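Local coordinates for protein hydrolase, alpha/beta hydrolase FOLD family (Staphylococcus aureus, PDB 2XMZ) that probably catalyses the elimination of pyruvate that forms 2-succinyl-6-hydroxy-2,4-cyclohexadiene-1-carboxylate, a step of menaquinone biosynthesis, on an alpha/beta hydrolase fold, at residues 25-30 with 173-178; 51-56 with 182-187; 61-66 with 188-193; 88-93 with 244-249. One frame throughout, in Å; residues are numbered along the deposited sequence.

Interaction 1 (25-30 with 173-178); sequences FLSDSR and RQQRLS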
# COMPACT_ATOMS: atom_id res chain seq x y z
N PHE A 25 -5.90 -2.62 0.87
CA PHE A 25 -7.30 -2.69 1.24
C PHE A 25 -7.66 -4.03 1.88
O PHE A 25 -7.14 -5.09 1.48
CB PHE A 25 -8.17 -2.45 0.00
CG PHE A 25 -9.64 -2.49 0.30
CD1 PHE A 25 -10.23 -1.51 1.09
CD2 PHE A 25 -10.44 -3.52 -0.20
CE1 PHE A 25 -11.57 -1.53 1.38
CE2 PHE A 25 -11.80 -3.56 0.08
CZ PHE A 25 -12.38 -2.56 0.87
N LEU A 26 -8.54 -4.00 2.87
CA LEU A 26 -9.05 -5.22 3.51
C LEU A 26 -7.94 -5.98 4.22
O LEU A 26 -7.93 -7.22 4.27
CB LEU A 26 -9.72 -6.16 2.49
CG LEU A 26 -11.22 -6.43 2.35
CD1 LEU A 26 -11.41 -7.74 1.59
CD2 LEU A 26 -11.98 -6.48 3.66
N SER A 27 -7.00 -5.24 4.78
CA SER A 27 -5.82 -5.84 5.37
C SER A 27 -5.32 -4.81 6.34
O SER A 27 -6.01 -3.82 6.58
CB SER A 27 -4.77 -6.13 4.28
OG SER A 27 -3.54 -6.58 4.84
N ASP A 28 -4.15 -5.04 6.93
CA ASP A 28 -3.57 -4.05 7.79
C ASP A 28 -2.08 -4.36 7.90
O ASP A 28 -1.53 -5.20 7.16
CB ASP A 28 -4.28 -3.97 9.17
CG ASP A 28 -4.37 -5.31 9.88
OD1 ASP A 28 -5.50 -5.73 10.23
OD2 ASP A 28 -3.34 -5.95 10.11
N SER A 29 -1.45 -3.70 8.86
CA SER A 29 -0.01 -3.81 9.06
C SER A 29 0.48 -5.22 9.33
O SER A 29 1.66 -5.51 9.13
CB SER A 29 0.42 -2.89 10.17
OG SER A 29 0.29 -1.54 9.72
N ARG A 30 -0.41 -6.10 9.81
CA ARG A 30 -0.01 -7.47 10.06
C ARG A 30 0.53 -8.18 8.82
O ARG A 30 1.25 -9.15 8.97
CB ARG A 30 -1.16 -8.30 10.64
CG ARG A 30 -1.44 -8.05 12.12
CD ARG A 30 -2.72 -8.77 12.50
NE ARG A 30 -3.85 -8.28 11.72
CZ ARG A 30 -5.06 -8.83 11.73
NH1 ARG A 30 -5.30 -9.91 12.47
NH2 ARG A 30 -6.02 -8.30 10.97
N ARG A 173 -7.04 -14.65 4.68
CA ARG A 173 -8.49 -14.72 4.94
C ARG A 173 -8.87 -14.16 6.31
O ARG A 173 -9.85 -13.44 6.45
CB ARG A 173 -9.03 -16.16 4.78
CG ARG A 173 -10.54 -16.25 4.92
CD ARG A 173 -11.09 -17.64 4.68
NE ARG A 173 -12.51 -17.71 5.03
CZ ARG A 173 -13.51 -17.24 4.28
NH1 ARG A 173 -14.75 -17.35 4.72
NH2 ARG A 173 -13.27 -16.66 3.10
N GLN A 174 -8.06 -14.50 7.32
CA GLN A 174 -8.28 -14.04 8.68
C GLN A 174 -8.11 -12.53 8.78
O GLN A 174 -8.92 -11.86 9.44
CB GLN A 174 -7.33 -14.78 9.65
CG GLN A 174 -7.25 -14.21 11.06
CD GLN A 174 -6.38 -12.97 11.17
OE1 GLN A 174 -6.72 -12.02 11.89
NE2 GLN A 174 -5.26 -12.96 10.45
N GLN A 175 -7.07 -12.00 8.12
CA GLN A 175 -6.78 -10.58 8.12
C GLN A 175 -7.94 -9.80 7.49
O GLN A 175 -8.31 -8.72 7.97
CB GLN A 175 -5.48 -10.29 7.38
CG GLN A 175 -4.20 -10.43 8.24
CD GLN A 175 -2.92 -10.55 7.42
OE1 GLN A 175 -2.89 -10.25 6.22
NE2 GLN A 175 -1.84 -10.99 8.07
N ARG A 176 -8.50 -10.35 6.41
CA ARG A 176 -9.66 -9.74 5.75
C ARG A 176 -10.94 -9.81 6.64
O ARG A 176 -11.66 -8.81 6.80
CB ARG A 176 -9.91 -10.42 4.39
CG ARG A 176 -8.73 -10.28 3.38
CD ARG A 176 -9.05 -11.01 2.09
NE ARG A 176 -8.14 -10.69 0.99
CZ ARG A 176 -7.93 -11.47 -0.07
NH1 ARG A 176 -8.56 -12.63 -0.19
NH2 ARG A 176 -7.08 -11.07 -1.01
N LEU A 177 -11.19 -10.99 7.22
CA LEU A 177 -12.39 -11.23 8.04
C LEU A 177 -12.41 -10.40 9.31
O LEU A 177 -13.48 -10.13 9.89
CB LEU A 177 -12.52 -12.72 8.38
CG LEU A 177 -12.82 -13.69 7.21
CD1 LEU A 177 -12.85 -15.15 7.68
CD2 LEU A 177 -14.10 -13.33 6.51
N SER A 178 -11.23 -9.99 9.76
CA SER A 178 -11.14 -9.22 10.99
C SER A 178 -11.39 -7.73 10.73
O SER A 178 -11.55 -6.96 11.67
CB SER A 178 -9.79 -9.39 11.64
OG SER A 178 -8.83 -8.71 10.88
O HOH W 1 -6.23 -8.56 1.97
O HOH W 2 -4.01 -9.42 3.88
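R30 and L26, on the loop that follows strand 17-22 of the alpha/beta hydrolase core, meet Q174, Q175 and R176 of helix 166-177, one of the helices inserted between the fifth and sixth strands of the sheet, and S178 just beyond. The R30 guanidinium carries the polar half. Its NH2 donates to S178 OG at 2.8 Å, close to the guanidinium plane. A weak bond from NH1 to Q174 OE1 is doubtful, since it rests on one of two conformers of Q174. Q175 slides past R30 in the opposite direction and lays CG over the centre of one guanidinium face, 3.8 Å above the plane. D28 OD2 accepts from the R30 backbone N on its anti lone pair, an Asx turn. The D28 carboxylate also grips the guanidinium side-on in a salt bridge, OD2 taking NE at 2.9 Å on its syn lone pair and OD1 taking NH2. With D28 and S178 at the rim and a methylene over a face, the rotation of the guanidinium is well defined. D28 OD1 and Q175 O have a further donor in Q179.

L26 makes the apolar half, its side chain crossing that of R176 at about a right angle, with CD1 4.1 Å from R176 CD. Helix 145-152 packs against both residues, and F158 makes a cation-pi contact with R176. The R176 chain is extended from CG to NE, and water 1 joins NE to L26 O. Water 2 makes a similar bridge, donating to Q175 OE1 at 2.7 Å and lying 3.0 Å from S27 OG.

Interaction 2 (51-56 with 182-187); sequences PGHGED and HKMAKA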
# COMPACT_ATOMS: atom_id res chain seq x y z
N PRO A 51 -6.76 4.61 7.44
CA PRO A 51 -8.11 4.83 7.95
C PRO A 51 -9.05 3.65 7.69
O PRO A 51 -9.14 3.14 6.53
CB PRO A 51 -8.57 6.06 7.19
CG PRO A 51 -7.28 6.83 6.98
CD PRO A 51 -6.26 5.78 6.68
N GLY A 52 -9.73 3.24 8.75
CA GLY A 52 -10.67 2.11 8.72
C GLY A 52 -10.06 0.73 8.86
O GLY A 52 -10.79 -0.25 9.05
N HIS A 53 -8.74 0.63 8.74
CA HIS A 53 -8.08 -0.68 8.72
C HIS A 53 -7.32 -1.03 9.99
O HIS A 53 -6.66 -0.17 10.61
CB HIS A 53 -7.11 -0.77 7.54
CG HIS A 53 -7.79 -0.76 6.20
ND1 HIS A 53 -8.45 0.35 5.72
CD2 HIS A 53 -7.95 -1.73 5.28
CE1 HIS A 53 -8.98 0.06 4.53
NE2 HIS A 53 -8.68 -1.20 4.25
N GLY A 54 -7.37 -2.32 10.34
CA GLY A 54 -6.66 -2.84 11.50
C GLY A 54 -6.95 -2.04 12.75
O GLY A 54 -8.10 -1.93 13.17
N GLU A 55 -5.90 -1.48 13.33
CA GLU A 55 -6.03 -0.81 14.62
C GLU A 55 -6.32 0.68 14.50
O GLU A 55 -6.32 1.39 15.49
CB GLU A 55 -4.80 -1.12 15.49
CG GLU A 55 -4.79 -2.58 16.00
CD GLU A 55 -3.65 -2.89 16.96
OE1 GLU A 55 -3.24 -4.06 17.03
OE2 GLU A 55 -3.14 -1.96 17.63
N ASP A 56 -6.58 1.14 13.28
CA ASP A 56 -6.92 2.54 13.06
C ASP A 56 -8.15 2.95 13.85
O ASP A 56 -9.11 2.19 13.98
CB ASP A 56 -7.16 2.83 11.58
CG ASP A 56 -7.76 4.19 11.36
OD1 ASP A 56 -6.97 5.18 11.36
OD2 ASP A 56 -9.01 4.28 11.25
N HIS A 182 -18.26 -1.99 7.95
CA HIS A 182 -18.66 -0.59 7.88
C HIS A 182 -17.46 0.34 7.61
O HIS A 182 -17.56 1.31 6.82
CB HIS A 182 -19.52 -0.17 9.10
CG HIS A 182 -18.71 0.13 10.34
ND1 HIS A 182 -18.30 -0.85 11.22
CD2 HIS A 182 -18.24 1.30 10.83
CE1 HIS A 182 -17.61 -0.30 12.20
NE2 HIS A 182 -17.56 1.00 11.99
N LYS A 183 -16.32 0.04 8.23
CA LYS A 183 -15.11 0.79 7.96
C LYS A 183 -14.56 0.52 6.57
O LYS A 183 -14.08 1.45 5.93
CB LYS A 183 -14.02 0.54 9.02
CG LYS A 183 -14.43 1.05 10.38
CD LYS A 183 -13.31 0.96 11.41
CE LYS A 183 -13.80 1.50 12.76
NZ LYS A 183 -12.68 1.60 13.72
N MET A 184 -14.62 -0.73 6.10
CA MET A 184 -14.19 -1.04 4.75
C MET A 184 -15.03 -0.25 3.75
O MET A 184 -14.50 0.28 2.79
CB MET A 184 -14.26 -2.56 4.49
CG MET A 184 -13.30 -3.37 5.39
SD MET A 184 -11.55 -2.91 5.06
CE MET A 184 -11.25 -1.72 6.37
N ALA A 185 -16.33 -0.16 4.00
CA ALA A 185 -17.23 0.61 3.15
C ALA A 185 -16.82 2.09 3.10
O ALA A 185 -16.75 2.69 2.03
CB ALA A 185 -18.69 0.47 3.64
N LYS A 186 -16.51 2.67 4.27
CA LYS A 186 -16.14 4.05 4.32
C LYS A 186 -14.82 4.25 3.60
O LYS A 186 -14.68 5.19 2.85
CB LYS A 186 -16.14 4.60 5.76
CG LYS A 186 -15.84 6.10 5.83
CD LYS A 186 -15.92 6.62 7.25
CE LYS A 186 -15.42 8.08 7.36
NZ LYS A 186 -16.20 9.00 6.49
N ALA A 187 -13.84 3.34 3.82
CA ALA A 187 -12.57 3.41 3.08
C ALA A 187 -12.80 3.47 1.57
O ALA A 187 -12.21 4.32 0.88
CB ALA A 187 -11.64 2.23 3.45
O HOH W 3 -9.85 -0.04 13.03
O HOH W 4 -11.62 3.74 12.18
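M184 lays its methyl over the face of the H53 imidazole: CE sits over the ring centre, 3.3 Å from the centroid and 6° off the normal, a CH-pi contact. In M184 a chi3 of 97° swings CE over the ring, and SD follows obliquely. The same methyl lies 3.1 Å from G52 O. At the ring's edge, near its plane, A187 CB approaches H53 CE1 to 3.6 Å. K183 packs CB against G52 O, and its extended chain runs on beside the glycine to carry NZ to water 4 and, weakly, to water 3. Water 4 accepts from K183 NZ and lies 2.8 Å from D56 OD2; water 3 donates to G54 O and D56 O.

All this joins helix 181-191 of the inserted helical region to the loop after strand 44-48, where a type II' turn spans H53 to D56. In the next shell, P51 O receives H53 ND1 in the ring plane at 3.0 Å, while H53 NE2 is bonded to L26 N, so both nitrogens fix the ring's rotation. G52 N donates to D56 OD2 from above the carboxylate plane, and S58 OG bonds D56 OD1. Y191 OH also bonds P51 O.

Interaction 3 (61-66 with 188-193); sequences DETWNF and LRDYGT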
# COMPACT_ATOMS: atom_id res chain seq x y z
N ASP A 61 -16.89 9.95 11.40
CA ASP A 61 -17.60 11.17 11.09
C ASP A 61 -16.68 12.22 10.44
O ASP A 61 -17.04 13.38 10.29
CB ASP A 61 -18.38 11.67 12.32
CG ASP A 61 -19.43 10.65 12.80
OD1 ASP A 61 -20.04 9.94 11.96
OD2 ASP A 61 -19.65 10.54 14.03
N GLU A 62 -15.50 11.77 10.03
CA GLU A 62 -14.63 12.58 9.19
C GLU A 62 -14.45 11.89 7.85
O GLU A 62 -14.49 10.66 7.76
CB GLU A 62 -13.28 12.79 9.85
CG GLU A 62 -13.42 13.41 11.22
CD GLU A 62 -12.21 14.22 11.61
OE1 GLU A 62 -11.44 14.60 10.70
OE2 GLU A 62 -12.06 14.47 12.83
N THR A 63 -14.25 12.69 6.81
CA THR A 63 -14.01 12.16 5.49
C THR A 63 -12.56 11.66 5.37
O THR A 63 -11.59 12.43 5.52
CB THR A 63 -14.32 13.19 4.40
OG1 THR A 63 -15.68 13.63 4.52
CG2 THR A 63 -14.08 12.59 3.00
N TRP A 64 -12.41 10.38 5.06
CA TRP A 64 -11.08 9.82 4.96
C TRP A 64 -10.52 10.01 3.55
O TRP A 64 -10.09 9.07 2.93
CB TRP A 64 -11.10 8.34 5.32
CG TRP A 64 -11.63 8.05 6.70
CD1 TRP A 64 -11.76 8.93 7.76
CD2 TRP A 64 -12.05 6.80 7.18
NE1 TRP A 64 -12.27 8.28 8.86
CE2 TRP A 64 -12.45 6.96 8.52
CE3 TRP A 64 -12.17 5.53 6.58
CZ2 TRP A 64 -12.94 5.91 9.28
CZ3 TRP A 64 -12.66 4.49 7.35
CH2 TRP A 64 -13.03 4.68 8.68
N ASN A 65 -10.52 11.24 3.06
CA ASN A 65 -9.98 11.52 1.73
C ASN A 65 -8.44 11.58 1.76
O ASN A 65 -7.83 11.41 2.80
CB ASN A 65 -10.65 12.77 1.13
CG ASN A 65 -10.52 14.00 2.03
OD1 ASN A 65 -9.58 14.12 2.82
ND2 ASN A 65 -11.47 14.91 1.92
N PHE A 66 -7.81 11.81 0.62
CA PHE A 66 -6.36 11.85 0.58
C PHE A 66 -5.70 12.95 1.42
O PHE A 66 -4.60 12.75 1.93
CB PHE A 66 -5.84 11.79 -0.86
CG PHE A 66 -5.86 10.39 -1.42
CD1 PHE A 66 -4.73 9.58 -1.29
CD2 PHE A 66 -7.03 9.87 -1.99
CE1 PHE A 66 -4.76 8.25 -1.76
CE2 PHE A 66 -7.08 8.55 -2.44
CZ PHE A 66 -5.93 7.75 -2.36
N LEU A 188 -13.64 2.58 1.06
CA LEU A 188 -13.99 2.60 -0.38
C LEU A 188 -14.61 3.92 -0.83
O LEU A 188 -14.16 4.50 -1.82
CB LEU A 188 -14.91 1.44 -0.74
CG LEU A 188 -14.27 0.04 -0.70
CD1 LEU A 188 -15.34 -1.04 -0.87
CD2 LEU A 188 -13.14 -0.11 -1.74
N ARG A 189 -15.63 4.39 -0.11
CA ARG A 189 -16.30 5.64 -0.50
C ARG A 189 -15.39 6.87 -0.42
O ARG A 189 -15.49 7.75 -1.26
CB ARG A 189 -17.61 5.86 0.29
CG ARG A 189 -18.59 4.67 0.24
CD ARG A 189 -20.03 5.02 0.62
NE ARG A 189 -20.71 3.92 1.32
CZ ARG A 189 -21.59 3.06 0.78
NH1 ARG A 189 -21.93 3.10 -0.52
NH2 ARG A 189 -22.13 2.13 1.55
N ASP A 190 -14.53 6.94 0.59
CA ASP A 190 -13.69 8.13 0.83
C ASP A 190 -12.35 8.12 0.11
O ASP A 190 -11.89 9.16 -0.31
CB ASP A 190 -13.44 8.38 2.32
CG ASP A 190 -14.70 8.69 3.08
OD1 ASP A 190 -15.77 8.69 2.45
OD2 ASP A 190 -14.60 8.93 4.29
N TYR A 191 -11.71 6.97 -0.00
CA TYR A 191 -10.39 6.97 -0.69
C TYR A 191 -10.15 5.81 -1.65
O TYR A 191 -9.00 5.49 -2.00
CB TYR A 191 -9.21 7.22 0.25
CG TYR A 191 -8.90 6.17 1.30
CD1 TYR A 191 -7.79 5.34 1.15
CD2 TYR A 191 -9.66 6.05 2.46
CE1 TYR A 191 -7.42 4.43 2.11
CE2 TYR A 191 -9.32 5.11 3.46
CZ TYR A 191 -8.19 4.29 3.26
OH TYR A 191 -7.77 3.36 4.19
N GLY A 192 -11.26 5.23 -2.10
CA GLY A 192 -11.22 4.28 -3.19
C GLY A 192 -10.61 4.93 -4.41
O GLY A 192 -10.55 6.18 -4.54
N THR A 193 -10.16 4.08 -5.33
CA THR A 193 -9.43 4.53 -6.51
C THR A 193 -10.24 5.49 -7.35
O THR A 193 -9.70 6.41 -7.95
CB THR A 193 -8.92 3.34 -7.33
OG1 THR A 193 -8.07 2.56 -6.49
CG2 THR A 193 -8.13 3.83 -8.57
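A single hydrogen bond crosses between D190, near the end of helix 181-191, and W64 in the loop leading to helix 66-77: W64 N donates to D190 OD2 at 2.7 Å, nearly straight (168°). The oxygen is met on its anti side, 34° out of the carboxylate plane. The same OD2 forms a salt bridge with K186 NZ, which should favour the charged carboxylate. W64 NE1 is bonded to S59 O, and its ring makes a cation-pi contact with K186.

The other contacts are packing. D190 OD2 lies 3.7 Å from W64 CB, and T63 CG2 lies 3.9 Å from D190 OD2. The Y191 ring meets W64 O obliquely, with CD2 3.1 Å from that oxygen, which is buried here without a hydrogen-bond partner. F66 crosses Y191 at about a right angle and sets CE2 3.7 Å from Y191 CB.

W64 is the centre of an inverse gamma turn, and N65 then caps helix 66-77 through OD1 to Y68 N. Helix 92-103 flanks the contact: R95 and V96 touch F66, M92 touches Y191, and R95 NH1 bonds Y191 O.

Interaction 4 (88-93 with 244-249); sequences FGYSMG and GHTIHV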
# COMPACT_ATOMS: atom_id res chain seq x y z
N PHE A 88 6.98 3.12 1.79
CA PHE A 88 6.60 1.97 1.02
C PHE A 88 5.08 1.86 1.05
O PHE A 88 4.46 1.92 2.12
CB PHE A 88 7.21 0.69 1.61
CG PHE A 88 6.69 -0.58 0.96
CD1 PHE A 88 5.46 -1.12 1.35
CD2 PHE A 88 7.42 -1.22 -0.03
CE1 PHE A 88 4.95 -2.27 0.72
CE2 PHE A 88 6.92 -2.39 -0.65
CZ PHE A 88 5.68 -2.90 -0.26
N GLY A 89 4.48 1.67 -0.12
CA GLY A 89 3.06 1.37 -0.18
C GLY A 89 2.72 0.24 -1.15
O GLY A 89 3.23 0.21 -2.28
N TYR A 90 1.88 -0.68 -0.67
CA TYR A 90 1.38 -1.79 -1.47
C TYR A 90 -0.06 -1.51 -1.84
O TYR A 90 -0.89 -1.30 -0.97
CB TYR A 90 1.45 -3.12 -0.69
CG TYR A 90 0.48 -4.17 -1.20
CD1 TYR A 90 0.70 -4.82 -2.42
CD2 TYR A 90 -0.66 -4.51 -0.46
CE1 TYR A 90 -0.20 -5.78 -2.90
CE2 TYR A 90 -1.59 -5.48 -0.93
CZ TYR A 90 -1.35 -6.11 -2.15
OH TYR A 90 -2.22 -7.05 -2.62
N SER A 91 -0.34 -1.57 -3.15
CA SER A 91 -1.69 -1.53 -3.70
C SER A 91 -2.39 -0.28 -3.17
O SER A 91 -1.89 0.82 -3.39
CB SER A 91 -2.47 -2.81 -3.36
OG SER A 91 -3.53 -3.00 -4.29
N MET A 92 -3.47 -0.42 -2.41
CA MET A 92 -4.13 0.78 -1.80
C MET A 92 -3.15 1.69 -1.08
O MET A 92 -3.23 2.91 -1.23
CB MET A 92 -5.27 0.39 -0.84
CG MET A 92 -5.87 1.56 -0.02
SD MET A 92 -7.08 0.96 1.17
CE MET A 92 -6.03 0.60 2.56
N GLY A 93 -2.28 1.11 -0.27
CA GLY A 93 -1.24 1.87 0.42
C GLY A 93 -0.22 2.53 -0.50
O GLY A 93 0.40 3.54 -0.12
N GLY A 244 1.65 -12.90 -8.37
CA GLY A 244 0.56 -12.00 -8.71
C GLY A 244 0.64 -10.68 -7.99
O GLY A 244 1.72 -10.08 -7.83
N HIS A 245 -0.51 -10.21 -7.53
CA HIS A 245 -0.64 -8.86 -7.02
C HIS A 245 0.12 -8.66 -5.70
O HIS A 245 0.88 -7.69 -5.55
CB HIS A 245 -2.11 -8.53 -6.83
CG HIS A 245 -2.39 -7.07 -6.69
ND1 HIS A 245 -2.21 -6.18 -7.73
CD2 HIS A 245 -2.87 -6.35 -5.65
CE1 HIS A 245 -2.55 -4.97 -7.33
NE2 HIS A 245 -2.97 -5.04 -6.08
N THR A 246 -0.08 -9.57 -4.75
CA THR A 246 0.52 -9.43 -3.41
C THR A 246 1.87 -10.16 -3.37
O THR A 246 2.01 -11.22 -2.75
CB THR A 246 -0.40 -9.94 -2.30
OG1 THR A 246 -1.76 -9.60 -2.60
CG2 THR A 246 -0.02 -9.34 -0.96
N ILE A 247 2.84 -9.56 -4.04
CA ILE A 247 4.19 -10.10 -4.13
C ILE A 247 4.79 -10.38 -2.75
O ILE A 247 5.36 -11.44 -2.53
CB ILE A 247 5.15 -9.15 -4.86
CG1 ILE A 247 4.56 -8.62 -6.17
CG2 ILE A 247 6.50 -9.87 -5.11
CD1 ILE A 247 5.32 -7.39 -6.70
N HIS A 248 4.65 -9.43 -1.82
CA HIS A 248 5.30 -9.58 -0.50
C HIS A 248 4.82 -10.80 0.27
O HIS A 248 5.44 -11.22 1.26
CB HIS A 248 5.21 -8.28 0.34
CG HIS A 248 3.84 -7.91 0.82
ND1 HIS A 248 3.08 -6.93 0.21
CD2 HIS A 248 3.13 -8.33 1.89
CE1 HIS A 248 1.93 -6.81 0.85
NE2 HIS A 248 1.94 -7.63 1.89
N VAL A 249 3.72 -11.39 -0.19
CA VAL A 249 3.21 -12.63 0.42
C VAL A 249 3.56 -13.88 -0.40
O VAL A 249 3.73 -14.96 0.16
CB VAL A 249 1.69 -12.54 0.63
CG1 VAL A 249 1.12 -13.88 0.97
CG2 VAL A 249 1.38 -11.58 1.76
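Y90 stands between S91 and H248. The H248 ring presents its edge to one face of Y90, the planes at 89° and the centroids 4.9 Å apart, with CE1 pointing in toward the rim at Y90 CG. On the opposite face, S91 CB lies over the ring centre. The H248 ring itself is held at both nitrogens, ND1 by E114 OE1 and NE2 by T31 OG1.

The phenol end of Y90 runs out toward T246, the two side chains crossing at about a right angle. Y90 OH and T246 OG1 share a hydrogen bond of 2.6 Å, in which either may be the donor. H245 O lies in the plane of the Y90 ring at its edge, 3.4 Å from CE1. Against H245 the tyrosine is turned obliquely, planes at 60°, and OH comes to 3.2 Å from H245 CD2.

S91 OG, anti to its own backbone N and thereby directed at H245, approaches the edge of the H245 ring in its plane and forms a 2.8 Å hydrogen bond with NE2, the donor undecided. On the far side of the imidazole, ND1 is bonded to D218 OD2, and F221 meets the ring edge-to-face.

S91 sits at positive phi (54°) between strand 84-90 and helix 92-103, in the sequence G89-Y90-S91-M92-G93. This strained turn fits the nucleophile elbow of alpha/beta hydrolases, and S91, H245 and D218 have the geometry of a Ser-His-Asp catalytic triad, which they probably form.

Interaction 4 is the most central, about 6 Å from the chain's centre to its own, and joins the end of a core strand to the loop and first turn of helix 247-250 through paired side-chain hydrogen bonds and aromatic packing. The other three, 13 to 15 Å out, tie loops of the core to the inserted helices. Interactions 2 and 3 share helix 181-191, but the former is buried and rests on methyl-ring packing and water, the latter is partly exposed and hinges on one carboxylate. Interaction 1, also partly buried, uses the preceding helix, 166-177, and relies on arginine side chains. M92 touches residues of all three outer contacts, and interactions 1 and 2 meet around H53.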